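Local structure of short chain dehydrogenase (Salmonella typhi, 3G1T) at residues A[86-89]-A[90-94]; A[154-158]-A[159-163]; A[165-168]-A[169-173]. The protein probably binds a dinucleotide cofactor and carries out NAD(P)-dependent oxidation or reduction of a substrate that is not established. All coordinates share one frame; numbering follows the deposited sequence.

Contact 1 of 3, residues A[86-89]-A[90-94]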
ATOM      1  N   ASP A  86      -5.668  11.151 -23.830  1.00 23.84           N
ATOM      2  CA  ASP A  86      -5.649  11.875 -25.123  1.00 26.94           C
ATOM      3  C   ASP A  86      -6.820  11.456 -25.998  1.00 27.57           C
ATOM      4  O   ASP A  86      -7.479  12.283 -26.604  1.00 26.73           O
ATOM      5  CB  ASP A  86      -4.341  11.596 -25.871  1.00 29.92           C
ATOM      6  CG  ASP A  86      -3.144  12.389 -25.333  1.00 57.67           C
ATOM      7  OD1 ASP A  86      -1.994  12.130 -25.804  1.00 34.07           O
ATOM      8  OD2 ASP A  86      -3.339  13.282 -24.470  1.00 32.61           O
ATOM      9  N   ARG A  87      -7.113  10.165 -26.026  1.00 28.40           N
ATOM     10  CA  ARG A  87      -8.273   9.732 -26.802  1.00 28.81           C
ATOM     11  C   ARG A  87      -9.618  10.150 -26.239  1.00 28.06           C
ATOM     12  O   ARG A  87     -10.558  10.437 -27.007  1.00 27.65           O
ATOM     13  CB  ARG A  87      -8.197   8.236 -27.040  1.00 29.58           C
ATOM     14  CG  ARG A  87      -7.198   7.940 -28.118  1.00 44.35           C
ATOM     15  CD  ARG A  87      -6.995   6.485 -28.291  1.00 32.36           C
ATOM     16  NE  ARG A  87      -8.191   5.914 -28.886  1.00 44.19           N
ATOM     17  CZ  ARG A  87      -8.358   4.624 -29.108  1.00 33.23           C
ATOM     18  NH1 ARG A  87      -7.386   3.764 -28.823  1.00 43.14           N
ATOM     19  NH2 ARG A  87      -9.507   4.207 -29.624  1.00 44.43           N
ATOM     20  N   ILE A  88      -9.726  10.186 -24.901  1.00 27.27           N
ATOM     21  CA  ILE A  88     -10.941  10.721 -24.297  1.00 24.84           C
ATOM     22  C   ILE A  88     -11.023  12.215 -24.564  1.00 24.36           C
ATOM     23  O   ILE A  88     -12.091  12.716 -24.909  1.00 26.31           O
ATOM     24  CB  ILE A  88     -11.065  10.367 -22.761  1.00 23.31           C
ATOM     25  CG1 ILE A  88     -11.269   8.869 -22.615  1.00 21.32           C
ATOM     26  CG2 ILE A  88     -12.232  11.134 -22.116  1.00 21.35           C
ATOM     27  CD1 ILE A  88     -10.886   8.300 -21.277  1.00 22.49           C
ATOM     28  N   ALA A  89      -9.905  12.939 -24.412  1.00 24.87           N
ATOM     29  CA  ALA A  89      -9.900  14.406 -24.584  1.00 25.87           C
ATOM     30  C   ALA A  89     -10.327  14.832 -26.015  1.00 28.11           C
ATOM     31  O   ALA A  89     -10.828  15.946 -26.232  1.00 26.94           O
ATOM     32  CB  ALA A  89      -8.561  15.007 -24.220  1.00 23.46           C
ATOM     33  N   ALA A  90     -10.153  13.922 -26.961  1.00 29.32           N
ATOM     34  CA  ALA A  90     -10.458  14.215 -28.380  1.00 31.63           C
ATOM     35  C   ALA A  90     -11.943  14.079 -28.668  1.00 33.37           C
ATOM     36  O   ALA A  90     -12.459  14.662 -29.640  1.00 34.58           O
ATOM     37  CB  ALA A  90      -9.635  13.323 -29.300  1.00 30.56           C
ATOM     38  N   HIS A  91     -12.639  13.288 -27.855  1.00 33.58           N
ATOM     39  CA  HIS A  91     -14.083  13.077 -28.021  1.00 33.39           C
ATOM     40  C   HIS A  91     -14.958  13.814 -27.011  1.00 29.44           C
ATOM     41  O   HIS A  91     -16.160  14.007 -27.264  1.00 27.63           O
ATOM     42  CB  HIS A  91     -14.397  11.574 -28.008  1.00 38.71           C
ATOM     43  CG  HIS A  91     -13.999  10.855 -29.273  1.00 45.35           C
ATOM     44  ND1 HIS A  91     -14.337  11.312 -30.532  1.00 43.13           N
ATOM     45  CD2 HIS A  91     -13.317   9.700 -29.468  1.00 43.72           C
ATOM     46  CE1 HIS A  91     -13.883  10.470 -31.448  1.00 45.94           C
ATOM     47  NE2 HIS A  91     -13.257   9.482 -30.828  1.00 44.37           N
ATOM     48  N   TYR A  92     -14.374  14.230 -25.872  1.00 27.28           N
ATOM     49  CA  TYR A  92     -15.142  14.815 -24.749  1.00 25.84           C
ATOM     50  C   TYR A  92     -14.463  15.987 -24.090  1.00 23.39           C
ATOM     51  O   TYR A  92     -13.226  15.985 -24.000  1.00 24.66           O
ATOM     52  CB  TYR A  92     -15.335  13.777 -23.627  1.00 26.48           C
ATOM     53  CG  TYR A  92     -16.098  12.556 -24.097  1.00 33.49           C
ATOM     54  CD1 TYR A  92     -17.479  12.615 -24.324  1.00 29.94           C
ATOM     55  CD2 TYR A  92     -15.435  11.388 -24.362  1.00 29.87           C
ATOM     56  CE1 TYR A  92     -18.186  11.489 -24.766  1.00 35.00           C
ATOM     57  CE2 TYR A  92     -16.111  10.250 -24.813  1.00 35.01           C
ATOM     58  CZ  TYR A  92     -17.489  10.308 -24.991  1.00 31.68           C
ATOM     59  OH  TYR A  92     -18.133   9.166 -25.459  1.00 35.80           O
ATOM     60  N   PRO A  93     -15.247  16.953 -23.565  1.00 21.63           N
ATOM     61  CA  PRO A  93     -14.615  18.138 -22.960  1.00 21.22           C
ATOM     62  C   PRO A  93     -14.183  17.991 -21.493  1.00 20.92           C
ATOM     63  O   PRO A  93     -13.592  18.892 -20.910  1.00 19.08           O
ATOM     64  CB  PRO A  93     -15.717  19.193 -23.050  1.00 23.42           C
ATOM     65  CG  PRO A  93     -17.065  18.348 -22.867  1.00 18.78           C
ATOM     66  CD  PRO A  93     -16.697  17.174 -23.797  1.00 21.91           C
ATOM     67  N   ARG A  94     -14.519  16.860 -20.884  1.00 19.85           N
ATOM     68  CA  ARG A  94     -14.359  16.719 -19.454  1.00 17.12           C
ATOM     69  C   ARG A  94     -14.582  15.215 -19.106  1.00 15.70           C
ATOM     70  O   ARG A  94     -15.090  14.409 -19.905  1.00 15.77           O
ATOM     71  CB  ARG A  94     -15.409  17.541 -18.697  1.00 17.14           C
ATOM     72  CG  ARG A  94     -16.870  17.022 -18.885  1.00 16.59           C
ATOM     73  CD  ARG A  94     -17.896  17.933 -18.175  1.00 19.41           C
ATOM     74  NE  ARG A  94     -19.215  17.353 -18.509  1.00 17.25           N
ATOM     75  CZ  ARG A  94     -19.952  17.712 -19.563  1.00 22.23           C
ATOM     76  NH1 ARG A  94     -19.533  18.661 -20.447  1.00 18.37           N
ATOM     77  NH2 ARG A  94     -21.078  17.054 -19.811  1.00 18.16           N
TER
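Ile88 and Tyr92 meet one turn apart, the CG2 methyl of Ile88 lying 3.9 Å from CD2 of the tyrosine ring. The two side chains slant across each other, and CG of Tyr92, anti to the carbonyl carbon (chi1 -61°), helps bring the ring back toward the isoleucine. Their backbones are tied more firmly. Ile88 O takes two N-H groups: Tyr92 N at 2.9 Å, close to the line of the carbonyl bond, and His91 N at 3.1 Å, which comes in well above the carbonyl plane. Two residues earlier, Asp86 O takes Ala90 N at 3.2 Å in a weak bond, its N-H...O angle only 128°. The imidazole of His91 trails beside the chain, CD2 being 3.8 Å from Arg87 O. Around this turn, Ile88 also rests on Phe69, Ile42 and Leu95, while Tyr92 leans on Ile16, Thr40 and Ile42, and Arg94 holds Asp96 in a salt bridge. Mostly surface-exposed, this C-terminal part of helix 78-91 packs on strands 67-70 and 40-45, and the segment from Tyr92 on reaches strand 16-19. It is the helix of the Rossmann-fold beta-alpha-beta crossover from strand 67-70 to strand 97-99, for which the chain leaves it here.

Contact 2 of 3, residues A[154-158]-A[159-163]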
ATOM      1  N   SER A 154     -11.753  -2.616   0.284  1.00 15.47           N
ATOM      2  CA  SER A 154     -12.195  -3.941   0.848  1.00 17.11           C
ATOM      3  C   SER A 154     -12.183  -3.825   2.362  1.00 17.45           C
ATOM      4  O   SER A 154     -11.532  -2.900   2.889  1.00 18.93           O
ATOM      5  CB  SER A 154     -11.294  -5.111   0.353  1.00 18.76           C
ATOM      6  OG  SER A 154     -11.648  -6.212   1.153  1.00 18.54           O
ATOM      7  N   SER A 155     -12.936  -4.666   3.091  1.00 16.58           N
ATOM      8  CA  SER A 155     -12.785  -4.628   4.551  1.00 16.96           C
ATOM      9  C   SER A 155     -11.325  -4.905   4.944  1.00 16.63           C
ATOM     10  O   SER A 155     -10.852  -4.363   5.903  1.00 15.02           O
ATOM     11  CB  SER A 155     -13.774  -5.570   5.229  1.00 19.42           C
ATOM     12  OG  SER A 155     -13.370  -6.912   4.889  1.00 18.95           O
ATOM     13  N   VAL A 156     -10.605  -5.683   4.135  1.00 16.57           N
ATOM     14  CA  VAL A 156      -9.178  -5.958   4.442  1.00 16.82           C
ATOM     15  C   VAL A 156      -8.231  -4.852   4.053  1.00 17.14           C
ATOM     16  O   VAL A 156      -7.042  -5.010   4.343  1.00 16.55           O
ATOM     17  CB  VAL A 156      -8.610  -7.256   3.831  1.00 14.89           C
ATOM     18  CG1 VAL A 156      -9.260  -8.445   4.536  1.00 21.61           C
ATOM     19  CG2 VAL A 156      -8.768  -7.333   2.261  1.00 19.01           C
ATOM     20  N   GLY A 157      -8.786  -3.756   3.496  1.00 18.17           N
ATOM     21  CA  GLY A 157      -8.062  -2.455   3.376  1.00 17.56           C
ATOM     22  C   GLY A 157      -8.137  -1.523   4.552  1.00 16.75           C
ATOM     23  O   GLY A 157      -7.479  -0.487   4.544  1.00 16.94           O
ATOM     24  N   ARG A 158      -8.872  -1.901   5.578  1.00 14.74           N
ATOM     25  CA  ARG A 158      -9.121  -1.111   6.816  1.00 16.22           C
ATOM     26  C   ARG A 158      -8.566  -1.905   7.989  1.00 17.78           C
ATOM     27  O   ARG A 158      -8.004  -1.320   8.937  1.00 18.83           O
ATOM     28  CB  ARG A 158     -10.584  -0.820   7.094  1.00 18.91           C
ATOM     29  CG  ARG A 158     -11.228   0.208   6.229  1.00 22.62           C
ATOM     30  CD  ARG A 158     -11.479  -0.326   4.844  1.00 21.34           C
ATOM     31  NE  ARG A 158     -12.514   0.491   4.163  1.00 22.54           N
ATOM     32  CZ  ARG A 158     -13.847   0.329   4.270  1.00 22.66           C
ATOM     33  NH1 ARG A 158     -14.356  -0.693   4.935  1.00 21.05           N
ATOM     34  NH2 ARG A 158     -14.679   1.142   3.594  1.00 22.11           N
ATOM     35  N   GLN A 159      -8.668  -3.241   7.905  1.00 15.39           N
ATOM     36  CA  GLN A 159      -8.109  -4.087   8.968  1.00 18.23           C
ATOM     37  C   GLN A 159      -7.563  -5.338   8.311  1.00 16.88           C
ATOM     38  O   GLN A 159      -8.280  -6.124   7.719  1.00 17.83           O
ATOM     39  CB  GLN A 159      -9.161  -4.406  10.055  1.00 22.47           C
ATOM     40  CG  GLN A 159      -8.591  -5.304  11.158  1.00 33.15           C
ATOM     41  CD  GLN A 159      -7.465  -4.618  11.957  1.00 30.98           C
ATOM     42  OE1 GLN A 159      -7.533  -3.395  12.234  1.00 35.25           O
ATOM     43  NE2 GLN A 159      -6.408  -5.387  12.307  1.00 33.18           N
ATOM     44  N   GLY A 160      -6.254  -5.527   8.376  1.00 16.26           N
ATOM     45  CA  GLY A 160      -5.628  -6.661   7.774  1.00 17.21           C
ATOM     46  C   GLY A 160      -6.045  -7.964   8.474  1.00 18.77           C
ATOM     47  O   GLY A 160      -6.267  -7.996   9.668  1.00 17.35           O
ATOM     48  N   ARG A 161      -6.111  -9.014   7.662  1.00 17.02           N
ATOM     49  CA  ARG A 161      -6.505 -10.356   8.125  1.00 15.78           C
ATOM     50  C   ARG A 161      -5.639 -11.434   7.496  1.00 13.27           C
ATOM     51  O   ARG A 161      -5.278 -11.316   6.343  1.00 13.39           O
ATOM     52  CB  ARG A 161      -8.027 -10.647   7.794  1.00 18.81           C
ATOM     53  CG  ARG A 161      -9.065  -9.687   8.402  1.00 24.55           C
ATOM     54  CD  ARG A 161     -10.521 -10.399   8.500  1.00 26.35           C
ATOM     55  NE  ARG A 161     -11.061 -10.847   7.185  1.00 29.66           N
ATOM     56  CZ  ARG A 161     -11.854 -10.136   6.364  1.00 30.11           C
ATOM     57  NH1 ARG A 161     -12.234  -8.834   6.622  1.00 29.95           N
ATOM     58  NH2 ARG A 161     -12.208 -10.712   5.219  1.00 30.68           N
ATOM     59  N   ALA A 162      -5.387 -12.501   8.266  1.00 13.70           N
ATOM     60  CA  ALA A 162      -4.694 -13.681   7.807  1.00 13.97           C
ATOM     61  C   ALA A 162      -5.155 -14.066   6.427  1.00 13.78           C
ATOM     62  O   ALA A 162      -6.392 -14.112   6.151  1.00 14.62           O
ATOM     63  CB  ALA A 162      -4.953 -14.926   8.786  1.00 13.67           C
ATOM     64  N   ASN A 163      -4.150 -14.442   5.620  1.00 13.42           N
ATOM     65  CA  ASN A 163      -4.281 -14.996   4.278  1.00 15.73           C
ATOM     66  C   ASN A 163      -4.651 -13.996   3.220  1.00 14.88           C
ATOM     67  O   ASN A 163      -4.767 -14.394   2.108  1.00 15.83           O
ATOM     68  CB  ASN A 163      -5.275 -16.199   4.253  1.00 14.75           C
ATOM     69  CG  ASN A 163      -4.770 -17.324   5.090  1.00 13.35           C
ATOM     70  OD1 ASN A 163      -3.623 -17.714   4.947  1.00 15.39           O
ATOM     71  ND2 ASN A 163      -5.633 -17.856   6.026  1.00 16.47           N
TER
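The guanidinium of Arg161 is the flat group here, and Val156 and Ser155 meet it in different ways. Over one face sits the CG1 methyl of Val156, 3.5 Å above the plane and centred on it, with CZ of Arg161 3.6 Å from that CG1. The valine and the arginine chain cross at about a right angle. At the edge, Ser155 OG lies close to the plane and accepts a hydrogen bond from Arg161 NH1 at 2.8 Å, with an N-H...O angle of 156°. A bend at chi3 (-59°) folds the end of the arginine back over the valine to meet the serine.

The backbone closes the same turn. Gln159 N donates to Ser155 O at 3.2 Å, an acceptor that also receives Arg158 N, and the CA of Val156 makes a C-H...O contact with Gln159 O at 3.4 Å. Before it, Ser154 OG accepts from Val156 N at 3.2 Å, an ST turn that leads into the 3-10 segment 155-157. Arg158 turns elsewhere, to Asp244, Glu175 and Thr242, and from the second subunit Gln179 bonds Gly160 N. Val156 O and Arg161 N are buried with no partner in the model, an energetic cost. Ser155 serves with both OG and O; its hydroxyl helps set the turn of the guanidinium. Asp183 of the second subunit, packed on Arg161, probably helps offset its charge.

Contact 3 of 3, residues A[165-168]-A[169-173]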
ATOM      1  N   GLY A 165      -2.792 -11.329   2.336  1.00 14.62           N
ATOM      2  CA  GLY A 165      -1.507 -11.075   1.595  1.00 12.66           C
ATOM      3  C   GLY A 165      -1.432  -9.809   0.727  1.00 13.15           C
ATOM      4  O   GLY A 165      -1.759  -8.678   1.244  1.00 16.25           O
ATOM      5  N   ALA A 166      -1.099  -9.984  -0.567  1.00 14.51           N
ATOM      6  CA  ALA A 166      -0.959  -8.849  -1.477  1.00 13.98           C
ATOM      7  C   ALA A 166      -2.247  -8.047  -1.618  1.00 15.74           C
ATOM      8  O   ALA A 166      -2.235  -6.842  -1.691  1.00 16.48           O
ATOM      9  CB  ALA A 166      -0.418  -9.315  -2.844  1.00 13.37           C
ATOM     10  N   TYR A 167      -3.377  -8.711  -1.684  1.00 12.59           N
ATOM     11  CA  TYR A 167      -4.659  -7.992  -1.824  1.00 14.32           C
ATOM     12  C   TYR A 167      -4.866  -6.947  -0.694  1.00 13.51           C
ATOM     13  O   TYR A 167      -5.135  -5.753  -0.976  1.00 15.61           O
ATOM     14  CB  TYR A 167      -5.833  -8.980  -1.787  1.00 16.08           C
ATOM     15  CG  TYR A 167      -7.136  -8.315  -2.256  1.00 17.46           C
ATOM     16  CD1 TYR A 167      -7.282  -7.941  -3.622  1.00 17.64           C
ATOM     17  CD2 TYR A 167      -8.195  -8.022  -1.362  1.00 16.82           C
ATOM     18  CE1 TYR A 167      -8.475  -7.349  -4.084  1.00 18.03           C
ATOM     19  CE2 TYR A 167      -9.394  -7.400  -1.846  1.00 17.57           C
ATOM     20  CZ  TYR A 167      -9.501  -7.123  -3.181  1.00 17.80           C
ATOM     21  OH  TYR A 167     -10.617  -6.509  -3.695  1.00 23.75           O
ATOM     22  N   ALA A 168      -4.832  -7.408   0.567  1.00 13.02           N
ATOM     23  CA  ALA A 168      -5.030  -6.514   1.738  1.00 13.31           C
ATOM     24  C   ALA A 168      -4.002  -5.339   1.703  1.00 14.74           C
ATOM     25  O   ALA A 168      -4.399  -4.179   1.878  1.00 16.22           O
ATOM     26  CB  ALA A 168      -4.835  -7.252   2.994  1.00 14.09           C
ATOM     27  N   THR A 169      -2.728  -5.686   1.496  1.00 12.35           N
ATOM     28  CA  THR A 169      -1.621  -4.703   1.370  1.00 14.36           C
ATOM     29  C   THR A 169      -2.018  -3.672   0.327  1.00 16.50           C
ATOM     30  O   THR A 169      -1.858  -2.440   0.556  1.00 14.74           O
ATOM     31  CB  THR A 169      -0.275  -5.378   1.082  1.00 13.73           C
ATOM     32  OG1 THR A 169      -0.020  -6.358   2.111  1.00 14.21           O
ATOM     33  CG2 THR A 169       0.939  -4.338   1.115  1.00 11.54           C
ATOM     34  N   SER A 170      -2.460  -4.146  -0.841  1.00 15.11           N
ATOM     35  CA  SER A 170      -2.801  -3.211  -1.974  1.00 17.16           C
ATOM     36  C   SER A 170      -4.048  -2.374  -1.705  1.00 16.17           C
ATOM     37  O   SER A 170      -4.172  -1.257  -2.247  1.00 15.21           O
ATOM     38  CB  SER A 170      -3.037  -3.990  -3.279  1.00 18.91           C
ATOM     39  OG  SER A 170      -4.337  -4.609  -3.282  1.00 14.87           O
ATOM     40  N   LYS A 171      -5.010  -2.892  -0.896  1.00 15.51           N
ATOM     41  CA  LYS A 171      -6.169  -2.104  -0.543  1.00 15.62           C
ATOM     42  C   LYS A 171      -5.862  -1.065   0.589  1.00 16.13           C
ATOM     43  O   LYS A 171      -6.424   0.033   0.573  1.00 15.21           O
ATOM     44  CB  LYS A 171      -7.393  -3.027  -0.264  1.00 16.07           C
ATOM     45  CG  LYS A 171      -7.788  -3.855  -1.531  1.00 17.95           C
ATOM     46  CD  LYS A 171      -8.152  -2.980  -2.740  1.00 16.19           C
ATOM     47  CE  LYS A 171      -8.786  -3.690  -3.962  1.00 19.93           C
ATOM     48  NZ  LYS A 171      -9.059  -2.649  -5.046  1.00 17.33           N
ATOM     49  N   PHE A 172      -4.982  -1.403   1.524  1.00 14.18           N
ATOM     50  CA  PHE A 172      -4.458  -0.362   2.432  1.00 16.00           C
ATOM     51  C   PHE A 172      -3.802   0.713   1.567  1.00 14.88           C
ATOM     52  O   PHE A 172      -4.038   1.945   1.771  1.00 14.82           O
ATOM     53  CB  PHE A 172      -3.428  -0.992   3.377  1.00 15.73           C
ATOM     54  CG  PHE A 172      -4.001  -1.366   4.713  1.00 15.41           C
ATOM     55  CD1 PHE A 172      -4.742  -2.577   4.840  1.00 14.13           C
ATOM     56  CD2 PHE A 172      -3.895  -0.512   5.787  1.00 14.77           C
ATOM     57  CE1 PHE A 172      -5.286  -2.939   6.076  1.00 14.73           C
ATOM     58  CE2 PHE A 172      -4.405  -0.840   7.091  1.00 14.30           C
ATOM     59  CZ  PHE A 172      -5.144  -2.107   7.209  1.00 14.71           C
ATOM     60  N   ALA A 173      -2.989   0.322   0.569  1.00 14.92           N
ATOM     61  CA  ALA A 173      -2.305   1.340  -0.289  1.00 15.33           C
ATOM     62  C   ALA A 173      -3.336   2.195  -1.039  1.00 16.84           C
ATOM     63  O   ALA A 173      -3.156   3.437  -1.276  1.00 15.38           O
ATOM     64  CB  ALA A 173      -1.379   0.653  -1.335  1.00 13.57           C
TER
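This first part of helix 165-185 carries the Tyr-x-x-x-Lys signature of short-chain dehydrogenases, with Tyr167 and Lys171 one turn apart on the same side. Lys171 lays its aliphatic chain over the phenol: CG stands over one face of the Tyr167 ring, 4.1 Å from the centroid and 16° off the normal, a CH-pi contact displaced toward the rim. Further out, CE comes within 3.4 Å of Tyr167 OH. The chain is bent at chi2 (-59°), which swings it along the ring, and its NZ goes on to bond Thr152 O at the end of strand 147-152.

In this family the tyrosine and lysine of the signature normally act together with a serine, and Ser154, whose side chain touches Tyr167, is consistent with that role. The helix belongs to the beta-alpha-beta unit formed with strands 147-152 and 190-196.

Hydroxyls double up on the helix carbonyls. Gly165 O, from a residue of positive phi, receives both Thr169 N at 3.2 Å and Thr169 OG1 at 3.0 Å, the hydroxyl approaching from above the carbonyl plane. Likewise Tyr167 O takes Lys171 N at 2.9 Å and Ser170 OG at 2.7 Å. For Ser170, chi1 of 77° brings OG back toward that carbonyl; Ser170 OG itself also bonds Asn126 ND2. Phe172 N bonds Ala168 O at 2.9 Å, with the carbonyl oxygen lying in the plane of the Phe172 ring at its edge. Phe172 packs on Phe172 of the second subunit, and Ala166 and Thr169 lie against Trp119 of helix 116-142.

Contacts 2 and 3 are neighbours, their centres about 8 Å apart, and both face the second subunit. They touch where Phe172 CE1 comes to 3.2 Å from Val156 O and Ala168 CB to 3.4 Å from the same oxygen, so helix 165-185 packs directly against the loop that precedes it. The probable active-site hydroxyls lie near each other: Ser154 OG of contact 2 is 5.0 Å from Tyr167 OH of contact 3. Contact 1 lies on the other side of the chain's centre, about 37 Å between centres from contact 2 and 32 Å from contact 3, away from this probable site, and the second subunit does not touch its two segments.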